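Local coordinates for protein ribose 5-phosphate isomerase RpiB (Thermoanaerobacter tengcongensis, PDB 4EGS) that probably hydrolyses phosphotyrosine through its low molecular weight phosphatase domain, the N-terminal part of a longer protein that also carries a sugar-phosphate isomerase family region, at residues G43-G53 with I95-K103; S82-Y93 with L159-S170. One frame throughout, in Å; residues are numbered along the deposited sequence.

Interaction 1 of 2, residues G43-G53 with I95-K103; sequences GNTCRSPMAEG and IDISDHRAK
Pro-49 and His-100 face each other where the loop 95-103 runs past the phosphate-binding loop and the first turns of helix 47-61. The two backbones stay close at both ends, with CA of Asn-44 5.2 Å from CA of Ala-102 and CA of Gly-53 6.0 Å from CA of Ile-97. A type I beta turn from Ile-97 to His-100 carries the loop outward between these points, then returns it with the imidazole directed at the helix. CG of His-100 lies anti to its backbone N (chi1 177°), and the ring reaches over Pro-49 in a CH-pi contact: CG of Pro-49 stands 3.7 Å from the ring centroid, over the face. At the ring edge, NE2 of His-100 donates to the backbone O of Asn-44 at 3.3 Å. That oxygen lies close to the imidazole plane, whereas the donor sits 43° out of the carbonyl plane. OE2 of Glu-52 approaches ND1 of His-100 obliquely at 3.7 Å, but this carboxylate is hydrogen-bonded to Ser-70 of strand 67-72. Further along the helix, the bare CA of Gly-53 receives CG2 of Ile-97 at 3.8 Å, while CD1 of the same isoleucine rests against CB of Pro-49. Ala-102 fills the other end, its CB 3.6 Å from O of Asn-44. Asn-44 belongs to the bicarbonate pocket, most of which is made by the CX5R loop, the phosphate-binding loop of this family. Held by a face contact and an edge bond, the imidazole is restrained in rotation and ties the outer loop to the backbone of the phosphate-binding loop; the nearby carboxylate would probably favour a protonated ring.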
loop_
_atom_site.group_PDB
_atom_site.type_symbol
_atom_site.label_atom_id
_atom_site.label_comp_id
_atom_site.label_asym_id
_atom_site.label_seq_id
_atom_site.Cartn_x
_atom_site.Cartn_y
_atom_site.Cartn_z
ATOM N N GLY A 43 1.832 -22.867 13.814
ATOM C CA GLY A 43 0.590 -23.619 13.856
ATOM C C GLY A 43 -0.655 -22.796 13.581
ATOM O O GLY A 43 -1.765 -23.326 13.605
ATOM N N ASN A 44 -0.468 -21.504 13.322
ATOM C CA ASN A 44 -1.574 -20.597 13.014
ATOM C C ASN A 44 -2.682 -20.615 14.070
ATOM O O ASN A 44 -3.862 -20.760 13.751
ATOM C CB ASN A 44 -2.147 -20.897 11.624
ATOM C CG ASN A 44 -3.037 -19.786 11.111
ATOM O OD1 ASN A 44 -2.961 -18.654 11.587
ATOM N ND2 ASN A 44 -3.890 -20.103 10.143
ATOM N N THR A 45 -2.289 -20.469 15.331
ATOM C CA THR A 45 -3.235 -20.510 16.440
ATOM C C THR A 45 -3.115 -19.272 17.332
ATOM O O THR A 45 -4.117 -18.752 17.823
ATOM C CB THR A 45 -3.068 -21.814 17.272
ATOM O OG1 THR A 45 -3.906 -22.840 16.727
ATOM C CG2 THR A 45 -3.448 -21.602 18.726
ATOM N N CYS A 46 -1.893 -18.786 17.515
ATOM C CA CYS A 46 -1.656 -17.681 18.439
ATOM C C CYS A 46 -1.332 -16.344 17.763
ATOM O O CYS A 46 -2.203 -15.486 17.645
ATOM C CB CYS A 46 -0.578 -18.057 19.461
ATOM S SG CYS A 46 -1.061 -19.420 20.557
ATOM N N ARG A 47 -0.090 -16.169 17.317
ATOM C CA ARG A 47 0.362 -14.870 16.816
ATOM C C ARG A 47 -0.291 -14.455 15.497
ATOM O O ARG A 47 -0.823 -13.351 15.382
ATOM C CB ARG A 47 1.881 -14.842 16.640
ATOM C CG ARG A 47 2.671 -15.650 17.642
ATOM C CD ARG A 47 3.625 -16.560 16.894
ATOM N NE ARG A 47 4.896 -16.752 17.580
ATOM C CZ ARG A 47 5.720 -17.765 17.339
ATOM N NH1 ARG A 47 5.395 -18.686 16.443
ATOM N NH2 ARG A 47 6.864 -17.865 18.001
ATOM N N SER A 48 -0.219 -15.331 14.498
ATOM C CA SER A 48 -0.792 -15.042 13.182
ATOM C C SER A 48 -2.280 -14.666 13.201
ATOM O O SER A 48 -2.671 -13.716 12.527
ATOM C CB SER A 48 -0.524 -16.180 12.188
ATOM O OG SER A 48 0.799 -16.114 11.687
ATOM N N PRO A 49 -3.114 -15.405 13.961
ATOM C CA PRO A 49 -4.503 -14.940 14.055
ATOM C C PRO A 49 -4.599 -13.582 14.744
ATOM O O PRO A 49 -5.455 -12.774 14.385
ATOM C CB PRO A 49 -5.173 -16.012 14.920
ATOM C CG PRO A 49 -4.340 -17.226 14.729
ATOM C CD PRO A 49 -2.937 -16.723 14.598
ATOM N N MET A 50 -3.727 -13.341 15.717
ATOM C CA MET A 50 -3.691 -12.065 16.425
ATOM C C MET A 50 -3.178 -10.950 15.523
ATOM O O MET A 50 -3.783 -9.881 15.441
ATOM C CB MET A 50 -2.826 -12.163 17.686
ATOM C CG MET A 50 -3.480 -12.920 18.834
ATOM S SD MET A 50 -2.332 -13.332 20.167
ATOM C CE MET A 50 -2.024 -11.720 20.876
ATOM N N ALA A 51 -2.061 -11.208 14.849
ATOM C CA ALA A 51 -1.481 -10.243 13.923
ATOM C C ALA A 51 -2.469 -9.898 12.814
ATOM O O ALA A 51 -2.591 -8.741 12.418
ATOM C CB ALA A 51 -0.189 -10.783 13.334
ATOM N N GLU A 52 -3.173 -10.911 12.322
ATOM C CA GLU A 52 -4.198 -10.717 11.305
ATOM C C GLU A 52 -5.380 -9.938 11.866
ATOM O O GLU A 52 -5.929 -9.058 11.203
ATOM C CB GLU A 52 -4.682 -12.068 10.782
ATOM C CG GLU A 52 -5.905 -11.996 9.889
ATOM C CD GLU A 52 -6.548 -13.350 9.683
ATOM O OE1 GLU A 52 -7.542 -13.430 8.930
ATOM O OE2 GLU A 52 -6.062 -14.335 10.279
ATOM N N GLY A 53 -5.760 -10.269 13.097
ATOM C CA GLY A 53 -6.920 -9.676 13.736
ATOM C C GLY A 53 -6.844 -8.173 13.920
ATOM O O GLY A 53 -7.718 -7.443 13.452
ATOM N N ILE A 95 -11.356 -6.491 19.374
ATOM C CA ILE A 95 -11.484 -7.340 18.194
ATOM C C ILE A 95 -11.796 -8.770 18.631
ATOM O O ILE A 95 -11.472 -9.168 19.749
ATOM C CB ILE A 95 -10.220 -7.295 17.307
ATOM C CG1 ILE A 95 -10.567 -7.655 15.862
ATOM C CG2 ILE A 95 -9.145 -8.212 17.850
ATOM C CD1 ILE A 95 -11.647 -6.778 15.263
ATOM N N ASP A 96 -12.430 -9.537 17.751
ATOM C CA ASP A 96 -12.960 -10.841 18.130
ATOM C C ASP A 96 -12.050 -12.018 17.779
ATOM O O ASP A 96 -11.588 -12.730 18.669
ATOM C CB ASP A 96 -14.340 -11.055 17.506
ATOM C CG ASP A 96 -15.127 -12.148 18.196
ATOM O OD1 ASP A 96 -14.530 -12.890 19.004
ATOM O OD2 ASP A 96 -16.343 -12.265 17.938
ATOM N N ILE A 97 -11.831 -12.223 16.482
ATOM C CA ILE A 97 -11.125 -13.394 15.939
ATOM C C ILE A 97 -11.701 -14.758 16.369
ATOM O O ILE A 97 -11.041 -15.791 16.242
ATOM C CB ILE A 97 -9.568 -13.326 16.123
ATOM C CG1 ILE A 97 -9.109 -13.881 17.476
ATOM C CG2 ILE A 97 -9.068 -11.907 15.909
ATOM C CD1 ILE A 97 -7.613 -14.094 17.577
ATOM N N SER A 98 -12.948 -14.760 16.838
ATOM C CA SER A 98 -13.613 -16.001 17.241
ATOM C C SER A 98 -13.854 -16.937 16.062
ATOM O O SER A 98 -13.973 -18.148 16.242
ATOM C CB SER A 98 -14.950 -15.722 17.929
ATOM O OG SER A 98 -14.767 -15.112 19.195
ATOM N N ASP A 99 -13.937 -16.372 14.862
ATOM C CA ASP A 99 -14.240 -17.160 13.671
ATOM C C ASP A 99 -13.000 -17.654 12.925
ATOM O O ASP A 99 -13.110 -18.165 11.812
ATOM C CB ASP A 99 -15.150 -16.378 12.718
ATOM N N HIS A 100 -11.826 -17.515 13.535
ATOM C CA HIS A 100 -10.600 -18.013 12.914
ATOM C C HIS A 100 -10.463 -19.522 13.084
ATOM O O HIS A 100 -10.870 -20.088 14.099
ATOM C CB HIS A 100 -9.363 -17.307 13.475
ATOM C CG HIS A 100 -8.070 -17.828 12.923
ATOM N ND1 HIS A 100 -7.519 -17.359 11.751
ATOM C CD2 HIS A 100 -7.229 -18.787 13.378
ATOM C CE1 HIS A 100 -6.389 -18.001 11.511
ATOM N NE2 HIS A 100 -6.190 -18.873 12.483
ATOM N N ARG A 101 -9.894 -20.167 12.073
ATOM C CA ARG A 101 -9.613 -21.591 12.124
ATOM C C ARG A 101 -8.216 -21.829 11.559
ATOM O O ARG A 101 -7.837 -21.227 10.555
ATOM C CB ARG A 101 -10.654 -22.373 11.322
ATOM C CG ARG A 101 -11.308 -23.512 12.090
ATOM C CD ARG A 101 -12.718 -23.160 12.546
ATOM N NE ARG A 101 -12.737 -22.070 13.517
ATOM C CZ ARG A 101 -13.845 -21.566 14.050
ATOM N NH1 ARG A 101 -15.030 -22.052 13.704
ATOM N NH2 ARG A 101 -13.771 -20.575 14.926
ATOM N N ALA A 102 -7.450 -22.697 12.213
ATOM C CA ALA A 102 -6.072 -22.954 11.804
ATOM C C ALA A 102 -5.991 -23.539 10.397
ATOM O O ALA A 102 -6.682 -24.504 10.074
ATOM C CB ALA A 102 -5.379 -23.870 12.804
ATOM N N LYS A 103 -5.147 -22.942 9.564
ATOM C CA LYS A 103 -4.940 -23.426 8.206
ATOM C C LYS A 103 -3.454 -23.672 7.964
ATOM O O LYS A 103 -2.623 -22.820 8.282
ATOM C CB LYS A 103 -5.448 -22.401 7.191
ATOM C CG LYS A 103 -6.748 -21.714 7.569
ATOM C CD LYS A 103 -7.961 -22.565 7.244
ATOM C CE LYS A 103 -9.237 -21.801 7.549
ATOM N NZ LYS A 103 -10.458 -22.533 7.118
#

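Interaction 2 of 2, residues S82-Y93 with L159-S170; sequences SSEAVEVLKKEY and LEVYKKTAEELS
Leu-159 fits as a knob into a hole of helix 83-93 formed by Glu-84, Glu-87, Val-88 and Lys-91. This is helix-helix packing within the alpha/beta phosphatase fold, where helix 83-93 and the C-terminal helix 159-179 meet with their short axes 9.5 Å apart and crossing at -61°. The two leucine branches divide the hollow: CD2 lies 3.7 Å from CB of Val-88, while CD1 turns outward to the carboxylate of Glu-87 and meets the tip of Lys-91. Val-88 is the answering bump. Its CG2, anti to the backbone N, presses 3.6 Å from CA of Lys-163, and CG1 lies beside CB of Tyr-162. Next to it the Tyr-162 ring offers a flat surface to the first turn of helix 83-93. CB of Glu-84 stands almost on the ring normal, 3.3 Å from the centroid, in a close CH-pi contact; the glutamate chain bends at chi2 (87°), and the carboxylate plane lies 20° from that of the ring. Ser-82, the N-cap residue, accepts a weak bond from Ala-85 N and gives another weak one to the tyrosine hydroxyl. At the opposite end of the contact, Tyr-93 reaches across to helix 159-179, its ring edge against CB of Ala-166 at 3.6 Å; Ser-170 lies over one face in one of its two conformers. Leu-89 closes on the same alanine from the side of Met-50 in helix 47-61. Toward solvent, Glu-92 and Lys-163 cross at about a right angle without a direct salt bridge; a water spans them, 2.9 Å from OE2 of Glu-92 and, more weakly, 3.2 Å from NZ of Lys-163.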
loop_
_atom_site.group_PDB
_atom_site.type_symbol
_atom_site.label_atom_id
_atom_site.label_comp_id
_atom_site.label_asym_id
_atom_site.label_seq_id
_atom_site.Cartn_x
_atom_site.Cartn_y
_atom_site.Cartn_z
ATOM N N SER A 82 -6.253 -19.694 19.916
ATOM C CA SER A 82 -6.250 -20.012 21.340
ATOM C C SER A 82 -7.191 -19.087 22.106
ATOM O O SER A 82 -7.355 -17.920 21.749
ATOM C CB SER A 82 -4.835 -19.944 21.920
ATOM O OG SER A 82 -4.286 -18.645 21.794
ATOM N N SER A 83 -7.815 -19.623 23.150
ATOM C CA SER A 83 -8.796 -18.876 23.925
ATOM C C SER A 83 -8.176 -17.659 24.603
ATOM O O SER A 83 -8.846 -16.647 24.805
ATOM C CB SER A 83 -9.460 -19.782 24.963
ATOM O OG SER A 83 -8.499 -20.354 25.831
ATOM N N GLU A 84 -6.897 -17.760 24.952
ATOM C CA GLU A 84 -6.179 -16.630 25.528
ATOM C C GLU A 84 -6.031 -15.517 24.499
ATOM O O GLU A 84 -6.289 -14.351 24.792
ATOM C CB GLU A 84 -4.802 -17.051 26.041
ATOM C CG GLU A 84 -4.817 -17.805 27.360
ATOM C CD GLU A 84 -5.015 -19.297 27.182
ATOM O OE1 GLU A 84 -5.100 -20.010 28.204
ATOM O OE2 GLU A 84 -5.079 -19.757 26.024
ATOM N N ALA A 85 -5.613 -15.890 23.292
ATOM C CA ALA A 85 -5.484 -14.941 22.193
ATOM C C ALA A 85 -6.830 -14.301 21.887
ATOM O O ALA A 85 -6.916 -13.103 21.622
ATOM C CB ALA A 85 -4.938 -15.635 20.958
ATOM N N VAL A 86 -7.881 -15.112 21.938
ATOM C CA VAL A 86 -9.232 -14.640 21.669
ATOM C C VAL A 86 -9.723 -13.686 22.760
ATOM O O VAL A 86 -10.464 -12.746 22.476
ATOM C CB VAL A 86 -10.218 -15.823 21.465
ATOM C CG1 VAL A 86 -11.359 -15.782 22.468
ATOM C CG2 VAL A 86 -10.759 -15.825 20.046
ATOM N N GLU A 87 -9.295 -13.914 24.000
ATOM C CA GLU A 87 -9.737 -13.067 25.106
ATOM C C GLU A 87 -8.841 -11.846 25.297
ATOM O O GLU A 87 -9.319 -10.781 25.679
ATOM C CB GLU A 87 -9.871 -13.862 26.414
ATOM C CG GLU A 87 -8.562 -14.302 27.048
ATOM C CD GLU A 87 -8.770 -14.960 28.401
ATOM O OE1 GLU A 87 -9.462 -14.364 29.253
ATOM O OE2 GLU A 87 -8.248 -16.076 28.611
ATOM N N VAL A 88 -7.548 -11.993 25.023
ATOM C CA VAL A 88 -6.634 -10.862 25.151
ATOM C C VAL A 88 -6.894 -9.835 24.050
ATOM O O VAL A 88 -6.682 -8.641 24.239
ATOM C CB VAL A 88 -5.145 -11.296 25.154
ATOM C CG1 VAL A 88 -4.702 -11.758 23.776
ATOM C CG2 VAL A 88 -4.268 -10.158 25.633
ATOM N N LEU A 89 -7.375 -10.300 22.905
ATOM C CA LEU A 89 -7.681 -9.405 21.801
ATOM C C LEU A 89 -9.056 -8.781 21.996
ATOM O O LEU A 89 -9.320 -7.684 21.512
ATOM C CB LEU A 89 -7.616 -10.154 20.471
ATOM C CG LEU A 89 -6.432 -9.800 19.572
ATOM C CD1 LEU A 89 -5.123 -9.896 20.334
ATOM C CD2 LEU A 89 -6.414 -10.697 18.349
ATOM N N LYS A 90 -9.922 -9.488 22.715
ATOM C CA LYS A 90 -11.291 -9.042 22.945
ATOM C C LYS A 90 -11.293 -7.940 24.008
ATOM O O LYS A 90 -11.884 -6.874 23.817
ATOM C CB LYS A 90 -12.155 -10.234 23.384
ATOM C CG LYS A 90 -13.635 -10.154 23.031
ATOM C CD LYS A 90 -13.851 -10.338 21.559
ATOM C CE LYS A 90 -15.234 -10.832 21.266
ATOM N NZ LYS A 90 -16.192 -9.797 21.708
ATOM N N LYS A 91 -10.603 -8.195 25.115
ATOM C CA LYS A 91 -10.563 -7.256 26.232
ATOM C C LYS A 91 -9.771 -6.002 25.879
ATOM O O LYS A 91 -10.239 -4.881 26.079
ATOM C CB LYS A 91 -9.960 -7.917 27.479
ATOM C CG LYS A 91 -10.728 -9.130 27.978
ATOM C CD LYS A 91 -10.360 -9.490 29.410
ATOM C CE LYS A 91 -8.897 -9.882 29.536
ATOM N NZ LYS A 91 -8.591 -11.138 28.801
ATOM N N GLU A 92 -8.575 -6.199 25.336
ATOM C CA GLU A 92 -7.653 -5.089 25.123
ATOM C C GLU A 92 -7.988 -4.212 23.918
ATOM O O GLU A 92 -7.926 -2.987 24.009
ATOM C CB GLU A 92 -6.208 -5.591 25.022
ATOM C CG GLU A 92 -5.747 -6.444 26.199
ATOM C CD GLU A 92 -5.895 -5.747 27.535
ATOM O OE1 GLU A 92 -5.600 -4.536 27.617
ATOM O OE2 GLU A 92 -6.311 -6.415 28.505
ATOM N N TYR A 93 -8.342 -4.829 22.794
ATOM C CA TYR A 93 -8.514 -4.075 21.553
ATOM C C TYR A 93 -9.928 -4.119 20.974
ATOM O O TYR A 93 -10.231 -3.413 20.013
ATOM C CB TYR A 93 -7.495 -4.537 20.508
ATOM C CG TYR A 93 -6.069 -4.513 21.012
ATOM C CD1 TYR A 93 -5.396 -5.691 21.305
ATOM C CD2 TYR A 93 -5.402 -3.310 21.209
ATOM C CE1 TYR A 93 -4.095 -5.674 21.771
ATOM C CE2 TYR A 93 -4.101 -3.283 21.676
ATOM C CZ TYR A 93 -3.453 -4.467 21.954
ATOM O OH TYR A 93 -2.157 -4.448 22.418
ATOM N N LEU A 159 -1.775 -14.847 30.674
ATOM C CA LEU A 159 -2.378 -13.813 29.834
ATOM C C LEU A 159 -1.489 -12.591 29.629
ATOM O O LEU A 159 -1.529 -11.960 28.573
ATOM C CB LEU A 159 -3.735 -13.378 30.393
ATOM C CG LEU A 159 -4.961 -13.798 29.581
ATOM C CD1 LEU A 159 -6.214 -13.118 30.113
ATOM C CD2 LEU A 159 -4.762 -13.487 28.107
ATOM N N GLU A 160 -0.692 -12.259 30.642
ATOM C CA GLU A 160 0.226 -11.128 30.554
ATOM C C GLU A 160 1.213 -11.291 29.402
ATOM O O GLU A 160 1.598 -10.313 28.758
ATOM C CB GLU A 160 0.976 -10.935 31.873
ATOM C CG GLU A 160 0.255 -10.037 32.864
ATOM C CD GLU A 160 0.218 -8.590 32.412
ATOM O OE1 GLU A 160 1.095 -8.193 31.614
ATOM O OE2 GLU A 160 -0.686 -7.849 32.852
ATOM N N VAL A 161 1.615 -12.531 29.143
ATOM C CA VAL A 161 2.504 -12.829 28.028
ATOM C C VAL A 161 1.757 -12.662 26.711
ATOM O O VAL A 161 2.289 -12.102 25.752
ATOM C CB VAL A 161 3.066 -14.257 28.119
ATOM C CG1 VAL A 161 4.125 -14.483 27.050
ATOM C CG2 VAL A 161 3.642 -14.510 29.498
ATOM N N TYR A 162 0.521 -13.154 26.671
ATOM C CA TYR A 162 -0.355 -12.941 25.525
ATOM C C TYR A 162 -0.597 -11.451 25.345
ATOM O O TYR A 162 -0.697 -10.956 24.224
ATOM C CB TYR A 162 -1.693 -13.655 25.724
ATOM C CG TYR A 162 -1.715 -15.096 25.267
ATOM C CD1 TYR A 162 -1.378 -16.126 26.134
ATOM C CD2 TYR A 162 -2.085 -15.427 23.969
ATOM C CE1 TYR A 162 -1.404 -17.444 25.721
ATOM C CE2 TYR A 162 -2.112 -16.741 23.546
ATOM C CZ TYR A 162 -1.770 -17.745 24.425
ATOM O OH TYR A 162 -1.796 -19.056 24.006
ATOM N N LYS A 163 -0.692 -10.744 26.466
ATOM C CA LYS A 163 -0.920 -9.306 26.457
ATOM C C LYS A 163 0.285 -8.573 25.885
ATOM O O LYS A 163 0.140 -7.684 25.049
ATOM C CB LYS A 163 -1.221 -8.808 27.871
ATOM C CG LYS A 163 -1.651 -7.352 27.944
ATOM C CD LYS A 163 -1.907 -6.904 29.381
ATOM C CE LYS A 163 -3.185 -7.508 29.959
ATOM N NZ LYS A 163 -3.018 -8.902 30.467
ATOM N N LYS A 164 1.473 -8.958 26.341
ATOM C CA LYS A 164 2.719 -8.357 25.878
ATOM C C LYS A 164 2.937 -8.619 24.389
ATOM O O LYS A 164 3.405 -7.745 23.658
ATOM C CB LYS A 164 3.898 -8.897 26.694
ATOM C CG LYS A 164 5.262 -8.393 26.249
ATOM C CD LYS A 164 5.408 -6.901 26.489
ATOM C CE LYS A 164 5.309 -6.564 27.968
ATOM N NZ LYS A 164 6.435 -7.142 28.752
ATOM N N THR A 165 2.592 -9.825 23.948
ATOM C CA THR A 165 2.712 -10.198 22.541
ATOM C C THR A 165 1.723 -9.405 21.686
ATOM O O THR A 165 2.035 -9.006 20.561
ATOM C CB THR A 165 2.524 -11.725 22.346
ATOM O OG1 THR A 165 3.797 -12.334 22.102
ATOM C CG2 THR A 165 1.599 -12.033 21.177
ATOM N N ALA A 166 0.540 -9.160 22.239
ATOM C CA ALA A 166 -0.475 -8.363 21.561
ATOM C C ALA A 166 -0.035 -6.910 21.376
ATOM O O ALA A 166 -0.300 -6.301 20.340
ATOM C CB ALA A 166 -1.801 -8.435 22.312
ATOM N N GLU A 167 0.638 -6.366 22.385
ATOM C CA GLU A 167 1.130 -4.993 22.337
ATOM C C GLU A 167 2.216 -4.839 21.275
ATOM O O GLU A 167 2.190 -3.894 20.484
ATOM C CB GLU A 167 1.679 -4.584 23.699
ATOM C CG GLU A 167 0.679 -4.645 24.837
ATOM C CD GLU A 167 1.375 -4.744 26.175
ATOM O OE1 GLU A 167 0.693 -4.718 27.220
ATOM O OE2 GLU A 167 2.618 -4.851 26.174
ATOM N N GLU A 168 3.169 -5.769 21.262
ATOM C CA GLU A 168 4.248 -5.737 20.280
ATOM C C GLU A 168 3.685 -5.816 18.867
ATOM O O GLU A 168 4.078 -5.049 17.991
ATOM C CB GLU A 168 5.253 -6.869 20.519
ATOM C CG GLU A 168 6.322 -6.968 19.435
ATOM C CD GLU A 168 7.482 -7.871 19.817
ATOM O OE1 GLU A 168 7.786 -7.982 21.023
ATOM O OE2 GLU A 168 8.093 -8.470 18.907
ATOM N N LEU A 169 2.750 -6.738 18.663
ATOM C CA LEU A 169 2.092 -6.903 17.372
ATOM C C LEU A 169 1.368 -5.631 16.944
ATOM O O LEU A 169 1.459 -5.214 15.790
ATOM C CB LEU A 169 1.113 -8.079 17.426
ATOM C CG LEU A 169 1.423 -9.277 16.526
ATOM C CD1 LEU A 169 2.921 -9.530 16.444
ATOM C CD2 LEU A 169 0.702 -10.515 17.036
ATOM N N SER A 170 0.653 -5.016 17.881
ATOM C CA SER A 170 -0.079 -3.785 17.603
ATOM C C SER A 170 0.870 -2.652 17.234
ATOM O O SER A 170 0.554 -1.815 16.389
ATOM C CB SER A 170 -0.930 -3.383 18.809
ATOM O OG SER A 170 -1.880 -4.387 19.119
HETATM O O HOH W 1 -5.773 -9.218 28.918
#

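Helix 83-93 and the loop that follows it join the two contacts, whose centres lie about 11 Å apart. Interaction 1 is nearer the middle of the chain and includes much of the ligand pocket; one imidazole bonds a backbone carbonyl and packs on the helix start, and Ile-97 and Ala-102 also hold the loop. Interaction 2 is more peripheral, a helix-helix interface with an apolar centre and a charged, hydrated rim. Both touch helix 47-61: its Met-50 meets Ile-97 in the first and reaches Ala-85, Leu-89 and Ala-166 of the second. Backbone pairs also connect them, with Thr-45 O 3.1 Å from Ser-82 N and Ile-95 N 3.2 Å from Leu-89 O, both probably hydrogen-bonded.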